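Long-range contacts in formimidoylglutamase (Bacillus subtilis, PDB 3M1R), which catalyses the hydrolysis of N-formimidoyl-L-glutamate to L-glutamate and formamide, a manganese-dependent step in histidine degradation: residues Ser133-Lys138 / Arg174-Ile180; Lys144-Ile150 / Thr237-Ser243. All coordinates share one frame; numbering follows the deposited sequence.

Contact 1: residues Ser133-Lys138 / Arg174-Ile180; sequences SYSTIK and RLLDEEI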
ATOM      1  N   SER D 133     -29.763   5.359  -8.219  1.00 42.32           N
ATOM      2  CA  SER D 133     -30.657   6.491  -7.978  1.00 39.93           C
ATOM      3  C   SER D 133     -31.898   6.463  -8.852  1.00 45.18           C
ATOM      4  O   SER D 133     -32.935   7.060  -8.514  1.00 46.47           O
ATOM      5  CB  SER D 133     -29.921   7.821  -8.149  1.00 40.63           C
ATOM      6  OG  SER D 133     -28.902   7.949  -7.176  1.00 41.48           O
ATOM      7  N   TYR D 134     -31.814   5.768  -9.978  1.00 46.65           N
ATOM      8  CA  TYR D 134     -32.999   5.624 -10.797  1.00 47.44           C
ATOM      9  C   TYR D 134     -34.044   4.795 -10.068  1.00 51.51           C
ATOM     10  O   TYR D 134     -35.185   5.227  -9.913  1.00 55.89           O
ATOM     11  CB  TYR D 134     -32.686   4.978 -12.137  1.00 48.51           C
ATOM     12  CG  TYR D 134     -33.929   4.546 -12.861  1.00 49.57           C
ATOM     13  CD1 TYR D 134     -34.637   5.442 -13.657  1.00 47.32           C
ATOM     14  CD2 TYR D 134     -34.400   3.244 -12.754  1.00 53.10           C
ATOM     15  CE1 TYR D 134     -35.778   5.051 -14.331  1.00 51.41           C
ATOM     16  CE2 TYR D 134     -35.553   2.839 -13.432  1.00 54.30           C
ATOM     17  CZ  TYR D 134     -36.234   3.752 -14.208  1.00 54.42           C
ATOM     18  OH  TYR D 134     -37.372   3.368 -14.874  1.00 61.28           O
ATOM     19  N   SER D 135     -33.660   3.600  -9.621  1.00 44.10           N
ATOM     20  CA  SER D 135     -34.623   2.705  -8.976  1.00 50.33           C
ATOM     21  C   SER D 135     -35.142   3.222  -7.616  1.00 44.90           C
ATOM     22  O   SER D 135     -36.314   3.053  -7.289  1.00 48.41           O
ATOM     23  CB  SER D 135     -34.056   1.286  -8.844  1.00 54.50           C
ATOM     24  OG  SER D 135     -33.818   0.702 -10.117  1.00 58.67           O
ATOM     25  N   THR D 136     -34.278   3.845  -6.825  1.00 41.45           N
ATOM     26  CA  THR D 136     -34.688   4.279  -5.491  1.00 45.55           C
ATOM     27  C   THR D 136     -35.701   5.414  -5.580  1.00 50.43           C
ATOM     28  O   THR D 136     -36.788   5.327  -5.020  1.00 57.52           O
ATOM     29  CB  THR D 136     -33.488   4.727  -4.659  1.00 37.72           C
ATOM     30  OG1 THR D 136     -32.666   5.577  -5.461  1.00 40.44           O
ATOM     31  CG2 THR D 136     -32.687   3.531  -4.236  1.00 38.56           C
ATOM     32  N   ILE D 137     -35.338   6.468  -6.304  1.00 51.29           N
ATOM     33  CA  ILE D 137     -36.216   7.609  -6.538  1.00 49.13           C
ATOM     34  C   ILE D 137     -37.544   7.237  -7.192  1.00 55.19           C
ATOM     35  O   ILE D 137     -38.599   7.699  -6.771  1.00 58.73           O
ATOM     36  CB  ILE D 137     -35.498   8.689  -7.351  1.00 42.60           C
ATOM     37  CG1 ILE D 137     -34.358   9.270  -6.519  1.00 46.61           C
ATOM     38  CG2 ILE D 137     -36.454   9.773  -7.748  1.00 43.56           C
ATOM     39  CD1 ILE D 137     -33.476  10.234  -7.263  1.00 51.80           C
ATOM     40  N   LYS D 138     -37.503   6.393  -8.212  1.00 55.47           N
ATOM     41  CA  LYS D 138     -38.738   5.935  -8.837  1.00 55.26           C
ATOM     42  C   LYS D 138     -39.686   5.298  -7.811  1.00 55.78           C
ATOM     43  O   LYS D 138     -40.896   5.459  -7.900  1.00 57.33           O
ATOM     44  CB  LYS D 138     -38.413   4.943  -9.944  1.00 54.62           C
ATOM     45  CG  LYS D 138     -39.600   4.339 -10.687  1.00 57.96           C
ATOM     46  CD  LYS D 138     -39.075   3.582 -11.919  1.00 60.96           C
ATOM     47  CE  LYS D 138     -39.905   2.353 -12.261  1.00 71.16           C
ATOM     48  NZ  LYS D 138     -39.088   1.365 -13.039  1.00 71.34           N
ATOM     49  N   ARG D 174     -32.690   9.000 -17.232  1.00 45.40           N
ATOM     50  CA  ARG D 174     -33.763   8.027 -17.170  1.00 56.27           C
ATOM     51  C   ARG D 174     -34.943   8.605 -16.401  1.00 60.64           C
ATOM     52  O   ARG D 174     -36.082   8.497 -16.846  1.00 61.42           O
ATOM     53  CB  ARG D 174     -33.286   6.724 -16.533  1.00 65.44           C
ATOM     54  CG  ARG D 174     -32.754   5.715 -17.541  1.00 77.56           C
ATOM     55  CD  ARG D 174     -32.392   4.391 -16.883  1.00 87.87           C
ATOM     56  NE  ARG D 174     -32.399   3.298 -17.851  1.00 98.78           N
ATOM     57  CZ  ARG D 174     -33.487   2.614 -18.196  1.00103.58           C
ATOM     58  NH1 ARG D 174     -34.661   2.908 -17.649  1.00101.83           N
ATOM     59  NH2 ARG D 174     -33.402   1.635 -19.087  1.00107.61           N
ATOM     60  N   LEU D 175     -34.667   9.227 -15.256  1.00 57.99           N
ATOM     61  CA  LEU D 175     -35.727   9.829 -14.458  1.00 57.03           C
ATOM     62  C   LEU D 175     -36.442  10.938 -15.240  1.00 53.08           C
ATOM     63  O   LEU D 175     -37.656  10.905 -15.371  1.00 56.68           O
ATOM     64  CB  LEU D 175     -35.184  10.344 -13.117  1.00 49.19           C
ATOM     65  CG  LEU D 175     -34.719   9.270 -12.136  1.00 45.30           C
ATOM     66  CD1 LEU D 175     -33.713   9.830 -11.144  1.00 34.77           C
ATOM     67  CD2 LEU D 175     -35.890   8.627 -11.408  1.00 44.80           C
ATOM     68  N   LEU D 176     -35.690  11.906 -15.767  1.00 50.08           N
ATOM     69  CA  LEU D 176     -36.286  13.004 -16.542  1.00 54.86           C
ATOM     70  C   LEU D 176     -37.071  12.533 -17.774  1.00 58.48           C
ATOM     71  O   LEU D 176     -38.235  12.919 -17.980  1.00 58.16           O
ATOM     72  CB  LEU D 176     -35.215  14.005 -16.977  1.00 54.84           C
ATOM     73  CG  LEU D 176     -34.959  15.216 -16.083  1.00 54.67           C
ATOM     74  CD1 LEU D 176     -35.922  15.236 -14.926  1.00 59.19           C
ATOM     75  CD2 LEU D 176     -33.551  15.213 -15.581  1.00 45.25           C
ATOM     76  N   ASP D 177     -36.438  11.697 -18.591  1.00 53.49           N
ATOM     77  CA  ASP D 177     -37.069  11.210 -19.814  1.00 61.50           C
ATOM     78  C   ASP D 177     -38.391  10.499 -19.522  1.00 65.16           C
ATOM     79  O   ASP D 177     -39.374  10.680 -20.241  1.00 66.42           O
ATOM     80  CB  ASP D 177     -36.122  10.286 -20.591  1.00 61.04           C
ATOM     81  CG  ASP D 177     -35.042  11.053 -21.357  1.00 64.50           C
ATOM     82  OD1 ASP D 177     -35.175  12.286 -21.508  1.00 67.88           O
ATOM     83  OD2 ASP D 177     -34.066  10.420 -21.825  1.00 64.11           O
ATOM     84  N   GLU D 178     -38.414   9.709 -18.452  1.00 59.02           N
ATOM     85  CA  GLU D 178     -39.571   8.874 -18.158  1.00 59.47           C
ATOM     86  C   GLU D 178     -40.621   9.627 -17.342  1.00 62.96           C
ATOM     87  O   GLU D 178     -41.696   9.101 -17.055  1.00 64.29           O
ATOM     88  CB  GLU D 178     -39.127   7.591 -17.456  1.00 54.11           C
ATOM     89  CG  GLU D 178     -38.238   6.723 -18.337  1.00 62.31           C
ATOM     90  CD  GLU D 178     -37.669   5.520 -17.610  1.00 68.38           C
ATOM     91  OE1 GLU D 178     -38.219   5.144 -16.553  1.00 67.86           O
ATOM     92  OE2 GLU D 178     -36.670   4.950 -18.104  1.00 74.56           O
ATOM     93  N   GLU D 179     -40.284  10.864 -16.982  1.00 65.89           N
ATOM     94  CA  GLU D 179     -41.168  11.756 -16.234  1.00 66.72           C
ATOM     95  C   GLU D 179     -41.462  11.276 -14.820  1.00 67.51           C
ATOM     96  O   GLU D 179     -42.529  11.547 -14.274  1.00 64.20           O
ATOM     97  CB  GLU D 179     -42.468  11.975 -16.994  1.00 66.71           C
ATOM     98  CG  GLU D 179     -42.259  12.365 -18.434  1.00 67.50           C
ATOM     99  CD  GLU D 179     -43.547  12.764 -19.098  1.00 76.85           C
ATOM    100  OE1 GLU D 179     -44.014  12.013 -19.981  1.00 81.85           O
ATOM    101  OE2 GLU D 179     -44.094  13.823 -18.724  1.00 78.42           O
ATOM    102  N   ILE D 180     -40.505  10.575 -14.223  1.00 66.74           N
ATOM    103  CA  ILE D 180     -40.664  10.098 -12.858  1.00 63.31           C
ATOM    104  C   ILE D 180     -40.584  11.288 -11.908  1.00 60.80           C
ATOM    105  O   ILE D 180     -41.353  11.388 -10.956  1.00 56.97           O
ATOM    106  CB  ILE D 180     -39.619   9.021 -12.522  1.00 60.64           C
ATOM    107  CG1 ILE D 180     -39.818   7.813 -13.445  1.00 64.79           C
ATOM    108  CG2 ILE D 180     -39.719   8.606 -11.057  1.00 56.90           C
ATOM    109  CD1 ILE D 180     -38.657   6.826 -13.460  1.00 67.90           C
TER

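Contact 2: residues Lys144-Ile150 / Thr237-Ser243; sequences KGTTAVI and TDFIFIS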
ATOM      1  N   LYS D 144     -44.896   7.619  -2.867  1.00 66.20           N
ATOM      2  CA  LYS D 144     -45.086   8.760  -1.984  1.00 60.46           C
ATOM      3  C   LYS D 144     -45.845   9.891  -2.660  1.00 64.56           C
ATOM      4  O   LYS D 144     -46.820  10.412  -2.111  1.00 66.56           O
ATOM      5  CB  LYS D 144     -43.738   9.249  -1.471  1.00 56.81           C
ATOM      6  CG  LYS D 144     -43.050   8.259  -0.539  1.00 54.28           C
ATOM      7  CD  LYS D 144     -43.924   7.977   0.685  1.00 63.24           C
ATOM      8  CE  LYS D 144     -43.275   6.970   1.616  1.00 67.35           C
ATOM      9  NZ  LYS D 144     -44.169   6.596   2.743  1.00 67.95           N
ATOM     10  N   GLY D 145     -45.406  10.264  -3.856  1.00 57.84           N
ATOM     11  CA  GLY D 145     -46.037  11.341  -4.597  1.00 52.05           C
ATOM     12  C   GLY D 145     -45.005  12.225  -5.269  1.00 57.50           C
ATOM     13  O   GLY D 145     -43.833  11.847  -5.389  1.00 57.92           O
ATOM     14  N   THR D 146     -45.433  13.405  -5.706  1.00 59.17           N
ATOM     15  CA  THR D 146     -44.536  14.352  -6.357  1.00 61.88           C
ATOM     16  C   THR D 146     -43.313  14.669  -5.494  1.00 61.26           C
ATOM     17  O   THR D 146     -43.423  15.262  -4.420  1.00 63.58           O
ATOM     18  CB  THR D 146     -45.260  15.650  -6.717  1.00 63.54           C
ATOM     19  OG1 THR D 146     -46.336  15.353  -7.615  1.00 62.58           O
ATOM     20  CG2 THR D 146     -44.301  16.608  -7.397  1.00 63.85           C
ATOM     21  N   THR D 147     -42.145  14.280  -5.981  1.00 57.93           N
ATOM     22  CA  THR D 147     -40.934  14.336  -5.175  1.00 55.97           C
ATOM     23  C   THR D 147     -39.907  15.313  -5.744  1.00 53.69           C
ATOM     24  O   THR D 147     -39.681  15.370  -6.954  1.00 51.64           O
ATOM     25  CB  THR D 147     -40.320  12.921  -5.050  1.00 61.01           C
ATOM     26  OG1 THR D 147     -41.307  12.032  -4.514  1.00 65.56           O
ATOM     27  CG2 THR D 147     -39.086  12.915  -4.143  1.00 54.00           C
ATOM     28  N   ALA D 148     -39.305  16.102  -4.864  1.00 55.38           N
ATOM     29  CA  ALA D 148     -38.173  16.927  -5.247  1.00 56.46           C
ATOM     30  C   ALA D 148     -36.903  16.151  -4.930  1.00 47.40           C
ATOM     31  O   ALA D 148     -36.866  15.419  -3.943  1.00 45.46           O
ATOM     32  CB  ALA D 148     -38.183  18.209  -4.485  1.00 37.83           C
ATOM     33  N   VAL D 149     -35.869  16.323  -5.750  1.00 43.78           N
ATOM     34  CA  VAL D 149     -34.585  15.664  -5.502  1.00 40.15           C
ATOM     35  C   VAL D 149     -33.509  16.713  -5.299  1.00 44.97           C
ATOM     36  O   VAL D 149     -33.318  17.597  -6.144  1.00 42.64           O
ATOM     37  CB  VAL D 149     -34.157  14.718  -6.655  1.00 42.01           C
ATOM     38  CG1 VAL D 149     -32.812  14.015  -6.329  1.00 31.01           C
ATOM     39  CG2 VAL D 149     -35.241  13.687  -6.954  1.00 42.72           C
ATOM     40  N   ILE D 150     -32.835  16.636  -4.155  1.00 42.61           N
ATOM     41  CA  ILE D 150     -31.627  17.408  -3.944  1.00 43.51           C
ATOM     42  C   ILE D 150     -30.436  16.488  -4.196  1.00 44.51           C
ATOM     43  O   ILE D 150     -30.170  15.567  -3.416  1.00 42.69           O
ATOM     44  CB  ILE D 150     -31.582  18.014  -2.544  1.00 46.64           C
ATOM     45  CG1 ILE D 150     -32.715  19.039  -2.399  1.00 45.74           C
ATOM     46  CG2 ILE D 150     -30.232  18.673  -2.279  1.00 45.71           C
ATOM     47  CD1 ILE D 150     -32.957  19.471  -0.992  1.00 50.81           C
ATOM     48  N   THR D 237     -43.912  20.663  -4.639  1.00 71.18           N
ATOM     49  CA  THR D 237     -43.731  19.234  -4.377  1.00 63.11           C
ATOM     50  C   THR D 237     -44.226  18.803  -2.996  1.00 63.95           C
ATOM     51  O   THR D 237     -44.405  19.625  -2.085  1.00 64.35           O
ATOM     52  CB  THR D 237     -42.260  18.812  -4.545  1.00 58.66           C
ATOM     53  OG1 THR D 237     -41.441  19.568  -3.646  1.00 57.15           O
ATOM     54  CG2 THR D 237     -41.789  19.073  -5.960  1.00 59.27           C
ATOM     55  N   ASP D 238     -44.447  17.501  -2.851  1.00 60.37           N
ATOM     56  CA  ASP D 238     -44.958  16.943  -1.610  1.00 60.43           C
ATOM     57  C   ASP D 238     -43.868  16.370  -0.723  1.00 59.41           C
ATOM     58  O   ASP D 238     -44.015  16.349   0.495  1.00 62.63           O
ATOM     59  CB  ASP D 238     -45.999  15.866  -1.905  1.00 64.64           C
ATOM     60  CG  ASP D 238     -47.326  16.447  -2.340  1.00 70.93           C
ATOM     61  OD1 ASP D 238     -47.727  17.492  -1.787  1.00 72.35           O
ATOM     62  OD2 ASP D 238     -47.966  15.856  -3.233  1.00 77.95           O
ATOM     63  N   PHE D 239     -42.784  15.892  -1.334  1.00 54.19           N
ATOM     64  CA  PHE D 239     -41.681  15.288  -0.585  1.00 55.10           C
ATOM     65  C   PHE D 239     -40.330  15.681  -1.161  1.00 55.90           C
ATOM     66  O   PHE D 239     -40.227  16.071  -2.325  1.00 54.39           O
ATOM     67  CB  PHE D 239     -41.777  13.763  -0.612  1.00 53.20           C
ATOM     68  CG  PHE D 239     -43.101  13.229  -0.159  1.00 58.27           C
ATOM     69  CD1 PHE D 239     -44.152  13.098  -1.053  1.00 59.65           C
ATOM     70  CD2 PHE D 239     -43.289  12.839   1.156  1.00 61.99           C
ATOM     71  CE1 PHE D 239     -45.368  12.603  -0.643  1.00 64.19           C
ATOM     72  CE2 PHE D 239     -44.508  12.338   1.576  1.00 65.74           C
ATOM     73  CZ  PHE D 239     -45.547  12.221   0.673  1.00 64.96           C
ATOM     74  N   ILE D 240     -39.292  15.558  -0.342  1.00 52.52           N
ATOM     75  CA  ILE D 240     -37.934  15.779  -0.807  1.00 51.30           C
ATOM     76  C   ILE D 240     -37.112  14.515  -0.589  1.00 52.22           C
ATOM     77  O   ILE D 240     -37.294  13.823   0.413  1.00 49.52           O
ATOM     78  CB  ILE D 240     -37.273  16.968  -0.095  1.00 58.03           C
ATOM     79  CG1 ILE D 240     -37.167  16.696   1.399  1.00 67.19           C
ATOM     80  CG2 ILE D 240     -38.068  18.247  -0.336  1.00 62.50           C
ATOM     81  CD1 ILE D 240     -37.009  17.951   2.222  1.00 71.02           C
ATOM     82  N   PHE D 241     -36.245  14.196  -1.555  1.00 46.66           N
ATOM     83  CA  PHE D 241     -35.323  13.076  -1.438  1.00 44.11           C
ATOM     84  C   PHE D 241     -33.914  13.618  -1.580  1.00 41.22           C
ATOM     85  O   PHE D 241     -33.630  14.407  -2.473  1.00 42.05           O
ATOM     86  CB  PHE D 241     -35.611  12.020  -2.510  1.00 48.81           C
ATOM     87  CG  PHE D 241     -34.691  10.816  -2.455  1.00 44.18           C
ATOM     88  CD1 PHE D 241     -34.955   9.760  -1.595  1.00 47.37           C
ATOM     89  CD2 PHE D 241     -33.583  10.736  -3.277  1.00 43.36           C
ATOM     90  CE1 PHE D 241     -34.125   8.651  -1.550  1.00 47.51           C
ATOM     91  CE2 PHE D 241     -32.746   9.624  -3.243  1.00 45.16           C
ATOM     92  CZ  PHE D 241     -33.020   8.579  -2.382  1.00 45.63           C
ATOM     93  N   ILE D 242     -33.043  13.215  -0.670  1.00 45.21           N
ATOM     94  CA  ILE D 242     -31.685  13.709  -0.648  1.00 39.22           C
ATOM     95  C   ILE D 242     -30.762  12.654  -1.236  1.00 44.97           C
ATOM     96  O   ILE D 242     -30.643  11.560  -0.689  1.00 40.02           O
ATOM     97  CB  ILE D 242     -31.220  14.002   0.789  1.00 34.22           C
ATOM     98  CG1 ILE D 242     -32.117  15.039   1.466  1.00 34.47           C
ATOM     99  CG2 ILE D 242     -29.771  14.477   0.798  1.00 34.49           C
ATOM    100  CD1 ILE D 242     -31.719  15.254   2.912  1.00 34.58           C
ATOM    101  N   SER D 243     -30.116  12.981  -2.353  1.00 44.87           N
ATOM    102  CA  SER D 243     -29.141  12.079  -2.954  1.00 40.54           C
ATOM    103  C   SER D 243     -27.738  12.634  -2.820  1.00 36.20           C
ATOM    104  O   SER D 243     -27.387  13.637  -3.445  1.00 34.14           O
ATOM    105  CB  SER D 243     -29.456  11.821  -4.432  1.00 42.87           C
ATOM    106  OG  SER D 243     -28.590  10.818  -4.963  1.00 49.94           O
TER

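Contact 1: residues Ser133-Lys138 / Arg174-Ile180
Tyr134 reaches across to helix 171-178 and ends on Glu178: its OH donates to Glu178 OE1 over 2.6 Å, using the syn lone pair of that oxygen, which sits at the ring edge, in plane. The carboxylate itself is turned 76° from the ring. With CG anti to the backbone N (chi1 167°), the phenol swings out of its own helix and into the gap between the two. There Arg174 CB presses on Tyr134 CD1 at 3.4 Å and its CD stands over one ring face, toward the rim, while the guanidinium is turned 72° to the ring and too distant for more than a weak cation-pi attraction. What occupies Arg174 is its salt bridge, NH1 to Glu178 OE2 at 2.9 Å, so the two oxygens of one carboxylate are divided between phenol and guanidinium. Lys138 NZ adds a bond to Tyr134 OH from within its own helix. Away from the charges, Ile180 CD1 touches both Tyr134 CE1 (3.5 Å) and Lys138 CD, and Leu175 CD2 meets Ile137 CG2 at 3.9 Å. A phenylalanine in place of Tyr134 would probably leave Glu178 OE1 and Lys138 NZ each without this hydroxyl partner. The turn that delivers Ile180 is a Schellman motif: Glu179 has positive phi, Glu179 N bonds back to Leu176 O and Ile180 N to Leu175 O. Helix 133-141 follows metal ligand Asn130, and its Ser133 end, where OG bonds to Glu287, approaches the binuclear site; the contact itself packs this helix on helix 171-178 in the arginase-type alpha/beta fold.

Contact 2: residues Lys144-Ile150 / Thr237-Ser243
Ala148 N and Phe239 O meet at 2.7 Å, with an almost straight N-H...O angle of 176°, and from there the two backbones run side by side. Ala148 O takes Phe241 N, Phe241 O takes Ile150 N, and Ile150 O takes Ser243 N at 2.8 Å. Between these bonds, alpha-carbon hydrogens lean on the same carbonyls, as Ile240 CA does on Ala148 O (3.3 Å). Where the strands begin, Thr146 O is gripped twice, by Asp238 N and Phe239 N. Beside it the Phe239 ring, brought back toward Lys144 by a chi1 of -53° that sets CG anti to the carbonyl carbon, lies under Lys144 CB, a CH-pi contact 3.9 Å from the ring centroid. Gly145 suits this bend: a beta carbon would probably be jammed against the preceding carbonyl oxygen, and tight against Phe239 CE1. Thr147 OG1 then ties the bend down by a 2.7 Å bond to Gly145 O. These are neighbouring parallel strands inside the central sheet of the arginase fold, with strand 186-191 beyond one and strand 283-289 beyond the other. On one face Thr147 CG2 packs against Phe241 CB, and helix 133-141 covers Thr147, Val149 and Phe241. On the other, Ala148 CB lies 4.2 Å from Ile240 CG2, backed by helix 222-234, whose Val233 O receives Thr237 OG1. At the far end Ser243, two residues before the metal ligand Asp245, bonds through OG to Glu287.

Overall arrangement
The strands of contact 2 are buried in the sheet, though their entry turns reach the surface, whereas contact 1 lies above it, with a buried apolar side toward the strands and a partly exposed charged side. Helix 133-141 joins them: it supplies one half of contact 1 and covers one face of contact 2, where Ile137 CG1 packs 3.6 Å from Phe241 CD2 and Ile137 CD1 reaches Val149 CG2. Accordingly, regular backbone bonding holds 144-150 and 237-243 together, while 133-138 and 174-180, with no backbone-to-backbone bond, rely on one phenol-carboxylate bond flanked by Arg174 and Lys138, and on aliphatic packing. Toward the metals the two converge, since Ser133 and Ser243 both bond to Glu287.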